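Pngf-ii (Elizabethkingia meningoseptica, PDB 4R4X) probably removes N-linked glycans from glycoproteins as a peptide:N-glycosidase, hydrolysing the bond between the asparagine side chain and the sugar. Local coordinates at residues G96-K101 and T116-V121; T3-Y8 and H22-T27; I196-A201 and F211-I216. All blocks are in the same frame, centred on the assembly; numbering follows the deposited sequence.

Contact 1 (G96-K101 and T116-V121)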
# COMPACT_ATOMS: atom_id res chain seq x y z
N GLY A 96 1.58 25.22 45.45
CA GLY A 96 2.39 25.59 46.59
C GLY A 96 3.89 25.68 46.33
O GLY A 96 4.63 26.00 47.26
N TYR A 97 4.32 25.41 45.10
CA TYR A 97 5.74 25.47 44.70
C TYR A 97 6.08 26.76 43.94
O TYR A 97 5.34 27.17 43.05
CB TYR A 97 6.09 24.25 43.83
CG TYR A 97 5.88 22.94 44.56
CD1 TYR A 97 6.74 22.56 45.59
CD2 TYR A 97 4.80 22.12 44.27
CE1 TYR A 97 6.56 21.39 46.28
CE2 TYR A 97 4.60 20.94 44.98
CZ TYR A 97 5.49 20.59 45.99
OH TYR A 97 5.31 19.43 46.70
N ASN A 98 7.22 27.37 44.27
CA ASN A 98 7.65 28.56 43.54
C ASN A 98 8.06 28.22 42.11
O ASN A 98 8.82 27.27 41.91
CB ASN A 98 8.82 29.20 44.25
CG ASN A 98 8.44 29.75 45.60
OD1 ASN A 98 7.46 30.47 45.74
ND2 ASN A 98 9.19 29.38 46.61
N VAL A 99 7.54 28.98 41.15
CA VAL A 99 7.80 28.75 39.73
C VAL A 99 8.29 30.02 39.04
O VAL A 99 7.95 31.14 39.45
CB VAL A 99 6.56 28.19 38.97
CG1 VAL A 99 6.22 26.78 39.47
CG2 VAL A 99 5.34 29.10 39.11
N LYS A 100 9.10 29.80 38.01
CA LYS A 100 9.58 30.82 37.08
C LYS A 100 9.10 30.42 35.70
O LYS A 100 8.94 29.24 35.40
CB LYS A 100 11.11 30.88 37.07
CG LYS A 100 11.72 31.45 38.33
CD LYS A 100 13.24 31.30 38.39
CE LYS A 100 13.97 32.06 37.30
NZ LYS A 100 13.62 33.51 37.23
N LYS A 101 8.84 31.40 34.87
CA LYS A 101 8.47 31.16 33.52
C LYS A 101 9.62 31.44 32.58
O LYS A 101 10.33 32.44 32.73
CB LYS A 101 7.29 32.03 33.12
CG LYS A 101 6.67 31.59 31.82
CD LYS A 101 5.59 32.58 31.36
CE LYS A 101 6.10 33.51 30.29
NZ LYS A 101 5.00 34.33 29.73
N THR A 116 9.68 24.71 38.76
CA THR A 116 10.20 24.91 40.10
C THR A 116 11.51 24.18 40.34
O THR A 116 11.76 23.10 39.79
CB THR A 116 9.21 24.44 41.20
OG1 THR A 116 9.73 24.76 42.49
CG2 THR A 116 8.98 22.95 41.14
N ASN A 117 12.35 24.76 41.21
CA ASN A 117 13.50 24.03 41.71
C ASN A 117 13.42 23.74 43.20
O ASN A 117 14.39 23.30 43.80
CB ASN A 117 14.78 24.75 41.34
CG ASN A 117 15.17 24.47 39.89
OD1 ASN A 117 15.48 23.33 39.54
ND2 ASN A 117 15.10 25.47 39.07
N ASP A 118 12.21 23.88 43.75
CA ASP A 118 11.97 23.70 45.18
C ASP A 118 12.33 22.29 45.68
O ASP A 118 12.75 22.12 46.82
CB ASP A 118 10.50 23.99 45.52
CG ASP A 118 10.13 25.50 45.49
OD1 ASP A 118 10.90 26.33 44.96
OD2 ASP A 118 9.03 25.84 45.99
N LEU A 119 12.14 21.29 44.83
CA LEU A 119 12.28 19.90 45.24
C LEU A 119 13.60 19.25 44.83
O LEU A 119 13.79 18.05 45.06
CB LEU A 119 11.13 19.05 44.68
CG LEU A 119 9.71 19.39 45.13
CD1 LEU A 119 8.68 18.64 44.31
CD2 LEU A 119 9.51 19.12 46.61
N LYS A 120 14.51 20.01 44.22
CA LYS A 120 15.82 19.46 43.81
C LYS A 120 15.65 18.18 42.96
O LYS A 120 16.41 17.21 43.10
CB LYS A 120 16.73 19.20 45.01
CG LYS A 120 17.00 20.43 45.88
CD LYS A 120 16.06 20.50 47.07
CE LYS A 120 16.07 21.87 47.75
NZ LYS A 120 17.40 22.19 48.34
N VAL A 121 14.63 18.20 42.11
CA VAL A 121 14.42 17.21 41.07
C VAL A 121 13.94 17.95 39.84
O VAL A 121 13.49 19.11 39.92
CB VAL A 121 13.40 16.12 41.44
CG1 VAL A 121 13.83 15.35 42.69
CG2 VAL A 121 12.00 16.70 41.59
O HOH W 1 12.09 26.98 42.79
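T116 and D118 reach N98 through different first torsions: OG1 of T116 stands anti to its own backbone N (chi1 -175°), whereas CG of D118 lies beside its backbone N, anti to the carbonyl carbon (chi1 -74°). The T116 hydroxyl donates to the backbone carbonyl of N98, with T116 OG1 and N98 O 2.7 Å apart and the donor slightly tilted from the carbonyl plane. On its acceptor side the same oxygen takes the N-H of D118, D118 N to T116 OG1 being 2.9 Å, which makes an ST turn. The D118 carboxylate then turns back to the strand, where N98 N donates to D118 OD2 over 2.9 Å at 159°, approaching from above the carboxylate plane. The other oxygen, D118 OD1, receives a bond from a water at 2.6 Å, and that water in turn accepts from N117 N at 2.7 Å. It also gives a weak bond to N98 O. Beside this polar cluster, D118 OD2 sits near the plane of the Y97 ring at its edge, 4.0 Å from Y97 CD1. The L119 side chain crosses that of Y97 at about a right angle, its CD2 3.7 Å from Y97 CE1. Y97, T116 and L119 all lean on strand 134-140, through L134 and L136. The type I turn N117-K120 thus leaves the end of strand 109-116 and is tied back at once to the start of the neighbouring strand 97-106 in the N-terminal domain. Two bonds, one given and one taken, fix the rotation of the T116 hydroxyl, while the carboxylate accepts at both oxygens, which is consistent with an ionised D118 whose charge is stabilised by a backbone N-H and a bound water.

Contact 2 (T3-Y8 and H22-T27)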
# COMPACT_ATOMS: atom_id res chain seq x y z
N THR A 3 11.71 10.28 45.67
CA THR A 3 11.00 10.17 44.41
C THR A 3 9.64 10.83 44.48
O THR A 3 8.90 10.66 45.46
CB THR A 3 10.83 8.69 44.04
OG1 THR A 3 12.13 8.14 43.85
CG2 THR A 3 10.02 8.51 42.76
N TYR A 4 9.28 11.56 43.42
CA TYR A 4 7.97 12.21 43.34
C TYR A 4 7.21 11.79 42.10
O TYR A 4 7.80 11.52 41.07
CB TYR A 4 8.11 13.73 43.30
CG TYR A 4 8.80 14.31 44.49
CD1 TYR A 4 10.17 14.44 44.51
CD2 TYR A 4 8.07 14.74 45.61
CE1 TYR A 4 10.82 14.97 45.60
CE2 TYR A 4 8.72 15.27 46.72
CZ TYR A 4 10.09 15.38 46.70
OH TYR A 4 10.79 15.89 47.77
N GLU A 5 5.89 11.77 42.20
CA GLU A 5 5.01 11.48 41.10
C GLU A 5 4.17 12.70 40.84
O GLU A 5 3.46 13.15 41.73
CB GLU A 5 4.12 10.30 41.47
CG GLU A 5 3.03 9.99 40.47
CD GLU A 5 2.62 8.52 40.54
OE1 GLU A 5 3.23 7.76 41.35
OE2 GLU A 5 1.70 8.12 39.81
N ILE A 6 4.26 13.24 39.63
CA ILE A 6 3.48 14.41 39.25
C ILE A 6 2.48 14.05 38.17
O ILE A 6 2.83 13.44 37.15
CB ILE A 6 4.39 15.54 38.72
CG1 ILE A 6 5.49 15.87 39.75
CG2 ILE A 6 3.53 16.77 38.40
CD1 ILE A 6 6.76 15.06 39.58
N THR A 7 1.22 14.42 38.41
CA THR A 7 0.14 14.11 37.54
C THR A 7 -0.38 15.37 36.91
O THR A 7 -0.55 16.37 37.59
CB THR A 7 -1.01 13.44 38.32
OG1 THR A 7 -0.47 12.30 39.02
CG2 THR A 7 -2.13 13.02 37.36
N TYR A 8 -0.62 15.32 35.61
CA TYR A 8 -0.94 16.53 34.84
C TYR A 8 -2.32 16.47 34.22
O TYR A 8 -2.89 15.39 34.00
CB TYR A 8 0.07 16.74 33.71
CG TYR A 8 1.49 17.00 34.18
CD1 TYR A 8 2.37 15.96 34.38
CD2 TYR A 8 1.94 18.29 34.40
CE1 TYR A 8 3.68 16.18 34.79
CE2 TYR A 8 3.24 18.54 34.82
CZ TYR A 8 4.11 17.49 35.01
OH TYR A 8 5.41 17.71 35.44
N HIS A 22 -4.23 10.95 31.66
CA HIS A 22 -3.35 11.96 32.27
C HIS A 22 -1.87 11.60 32.13
O HIS A 22 -1.47 10.47 32.34
CB HIS A 22 -3.67 12.15 33.75
CG HIS A 22 -5.07 12.59 34.01
ND1 HIS A 22 -5.45 13.91 33.94
CD2 HIS A 22 -6.19 11.90 34.34
CE1 HIS A 22 -6.74 14.01 34.23
NE2 HIS A 22 -7.21 12.80 34.47
N ILE A 23 -1.08 12.59 31.77
CA ILE A 23 0.36 12.44 31.72
C ILE A 23 0.91 12.36 33.15
O ILE A 23 0.40 13.01 34.07
CB ILE A 23 1.00 13.60 30.90
CG1 ILE A 23 0.58 13.49 29.43
CG2 ILE A 23 2.52 13.56 31.00
CD1 ILE A 23 0.58 14.81 28.67
N ILE A 24 1.92 11.51 33.33
CA ILE A 24 2.55 11.32 34.64
C ILE A 24 4.07 11.38 34.50
O ILE A 24 4.64 10.74 33.64
CB ILE A 24 2.15 9.97 35.27
CG1 ILE A 24 0.62 9.84 35.34
CG2 ILE A 24 2.80 9.81 36.65
CD1 ILE A 24 0.10 8.50 35.85
N SER A 25 4.71 12.13 35.40
CA SER A 25 6.17 12.13 35.50
C SER A 25 6.51 11.53 36.85
O SER A 25 5.91 11.91 37.87
CB SER A 25 6.73 13.55 35.39
OG SER A 25 8.14 13.63 35.62
N ILE A 26 7.45 10.59 36.86
CA ILE A 26 8.00 10.07 38.10
C ILE A 26 9.48 10.38 38.14
O ILE A 26 10.22 10.05 37.20
CB ILE A 26 7.78 8.56 38.24
CG1 ILE A 26 6.28 8.27 38.22
CG2 ILE A 26 8.40 8.06 39.53
CD1 ILE A 26 5.94 6.80 38.19
N THR A 27 9.93 11.03 39.21
CA THR A 27 11.26 11.59 39.18
C THR A 27 11.95 11.62 40.54
O THR A 27 11.30 11.79 41.56
CB THR A 27 11.20 13.01 38.57
OG1 THR A 27 12.52 13.46 38.30
CG2 THR A 27 10.50 13.99 39.51
O HOH W 2 -2.31 15.15 30.98
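Y8 O is gripped from two directions by H22 and a water. The imidazole donates through its ND1, with H22 ND1 and Y8 O 3.0 Å apart and a bent angle of 142°; the water gives a weaker bond and accepts from I23 N, linking Y8 of strand 3-12 to the start of strand 23-27. H22 CG lies beside its own backbone N (chi1 -60°), and Y8 O lies at the ring's edge, near its plane. Further in, strands 3-8 and 23-27 run antiparallel (167°), with Y4-T27 and I6-S25 as hydrogen-bonded pairs; I6 N reaches S25 O at 2.8 Å. The non-hydrogen-bonded pairs E5-I26 and T7-I24 alternate with them. On the face of E5, the extended glutamate lies across I24, its OE2 3.7 Å from I24 CG2, and ends in a salt bridge to K40. On the other face I6 CD1 meets T27 CG2 at 3.9 Å, and Y8 sets its ring edge against S25, CE1 to CB 4.1 Å, while its hydroxyl bonds to V135 O. Strand 144-154 flanks strand 3-12. A carbonyl oxygen can only accept, so the H22 bond implies a proton on ND1 without deciding the ring's charge; K40 probably keeps the buried E5 carboxylate ionised.

Contact 3 (I196-A201 and F211-I216)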
# COMPACT_ATOMS: atom_id res chain seq x y z
N ILE A 196 12.94 -10.85 -13.21
CA ILE A 196 11.96 -11.26 -14.21
C ILE A 196 12.63 -11.01 -15.57
O ILE A 196 12.99 -9.88 -15.88
CB ILE A 196 10.62 -10.50 -14.08
CG1 ILE A 196 10.02 -10.74 -12.69
CG2 ILE A 196 9.66 -10.99 -15.17
CD1 ILE A 196 8.69 -10.06 -12.41
N ASN A 197 12.84 -12.08 -16.33
CA ASN A 197 13.68 -12.04 -17.55
C ASN A 197 13.25 -13.12 -18.55
O ASN A 197 12.18 -13.71 -18.41
CB ASN A 197 15.19 -12.16 -17.18
CG ASN A 197 15.60 -13.56 -16.71
OD1 ASN A 197 16.80 -13.90 -16.74
ND2 ASN A 197 14.65 -14.36 -16.27
N PHE A 198 14.06 -13.36 -19.58
CA PHE A 198 13.75 -14.35 -20.56
C PHE A 198 15.01 -15.16 -20.77
O PHE A 198 15.98 -14.65 -21.33
CB PHE A 198 13.31 -13.71 -21.87
CG PHE A 198 12.87 -14.70 -22.89
CD1 PHE A 198 11.57 -15.20 -22.87
CD2 PHE A 198 13.76 -15.20 -23.85
CE1 PHE A 198 11.14 -16.12 -23.81
CE2 PHE A 198 13.34 -16.13 -24.79
CZ PHE A 198 12.03 -16.60 -24.76
N SER A 199 15.00 -16.39 -20.28
CA SER A 199 16.18 -17.22 -20.34
C SER A 199 15.83 -18.68 -20.24
O SER A 199 15.07 -19.07 -19.37
CB SER A 199 17.13 -16.84 -19.20
OG SER A 199 18.19 -17.77 -19.10
N ASP A 200 16.42 -19.49 -21.13
CA ASP A 200 16.14 -20.92 -21.18
C ASP A 200 16.64 -21.59 -19.90
O ASP A 200 16.20 -22.67 -19.54
CB ASP A 200 16.79 -21.58 -22.43
CG ASP A 200 16.02 -21.29 -23.74
OD1 ASP A 200 15.03 -20.54 -23.72
OD2 ASP A 200 16.42 -21.82 -24.81
N ALA A 201 17.57 -20.94 -19.21
CA ALA A 201 18.11 -21.42 -17.94
C ALA A 201 17.21 -21.16 -16.73
O ALA A 201 17.39 -21.79 -15.70
CB ALA A 201 19.47 -20.77 -17.71
N PHE A 211 7.67 -19.41 -14.59
CA PHE A 211 7.08 -19.92 -15.82
C PHE A 211 7.38 -18.92 -16.94
O PHE A 211 7.96 -17.86 -16.70
CB PHE A 211 5.57 -20.09 -15.67
CG PHE A 211 5.17 -20.98 -14.52
CD1 PHE A 211 5.06 -22.37 -14.68
CD2 PHE A 211 4.91 -20.44 -13.27
CE1 PHE A 211 4.68 -23.17 -13.62
CE2 PHE A 211 4.54 -21.23 -12.21
CZ PHE A 211 4.43 -22.60 -12.38
N GLY A 212 7.02 -19.28 -18.17
CA GLY A 212 7.19 -18.38 -19.31
C GLY A 212 8.65 -18.02 -19.54
O GLY A 212 8.96 -16.89 -19.91
N ASN A 213 9.53 -18.99 -19.29
CA ASN A 213 10.96 -18.82 -19.52
C ASN A 213 11.54 -17.68 -18.69
O ASN A 213 12.51 -17.05 -19.09
CB ASN A 213 11.20 -18.58 -21.02
CG ASN A 213 12.37 -19.39 -21.56
OD1 ASN A 213 12.49 -20.56 -21.28
ND2 ASN A 213 13.22 -18.75 -22.36
N GLY A 214 10.95 -17.43 -17.52
CA GLY A 214 11.40 -16.41 -16.56
C GLY A 214 10.50 -15.17 -16.46
O GLY A 214 10.72 -14.32 -15.60
N THR A 215 9.53 -15.04 -17.35
CA THR A 215 8.69 -13.84 -17.40
C THR A 215 7.57 -13.82 -16.35
O THR A 215 6.93 -12.79 -16.13
CB THR A 215 8.08 -13.65 -18.79
OG1 THR A 215 7.29 -14.80 -19.14
CG2 THR A 215 9.16 -13.44 -19.82
N ILE A 216 7.35 -14.96 -15.69
CA ILE A 216 6.33 -15.10 -14.65
C ILE A 216 6.97 -15.70 -13.40
O ILE A 216 7.62 -16.75 -13.49
CB ILE A 216 5.20 -16.04 -15.09
CG1 ILE A 216 4.61 -15.60 -16.44
CG2 ILE A 216 4.11 -16.11 -14.04
CD1 ILE A 216 3.88 -16.73 -17.17
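F198 and N213 pack tightly: N213 ND2 lies 3.4 Å above the F198 ring plane, over its centre, with the amide and ring planes 63° apart. N213 CB adds to this, 3.7 Å from F198 CE1, and Y353 also meets the ring. The backbones are bonded here too, S199 N donating to N213 O at 2.8 Å. Deeper in, where I196, G214 and T215 are buried, I196 CG2 rests 3.4 Å from T215 O. N197 N gives a longer bond, 3.2 Å to G214 O, from well above the carbonyl plane. The second segment turns between strands 209-211 and 216-222, and T215 and I216 both face F211 in a classic beta bulge; the first leaves strand 186-196, so the contact joins the loop after a strand of one sheet to a turn of another, consistent with the jelly-roll sandwich of PNGase F relatives. Toward the solvent side the contact narrows to the bond from N213 ND2, the same nitrogen that sits over the ring, to OD1 of the exposed D200, 2.9 Å and 161° with the acceptor nearly in the amide plane. Beyond it the chain is held locally by an ST turn, in which S199 OG accepts from A201 N.

In the fold
Contacts 1 and 2 belong to the N-terminal domain and adjoin one another, their centres 14 Å apart. The turn of contact 1 packs onto the strands of contact 2, with L119 CD2 3.7 Å from Y4 OH and V121 CG2 3.7 Å from T27 CG2, so van der Waals packing joins the two. In contact 2 the side chain of I26 is about 9 Å from a bound zinc ion, and E52 and D159 of the same domain ligate zinc. Contact 3 stands apart in the PNGase F-like region, its centre about 73 Å from that of contact 1 and about 63 Å from that of contact 2, across the centre of the chain.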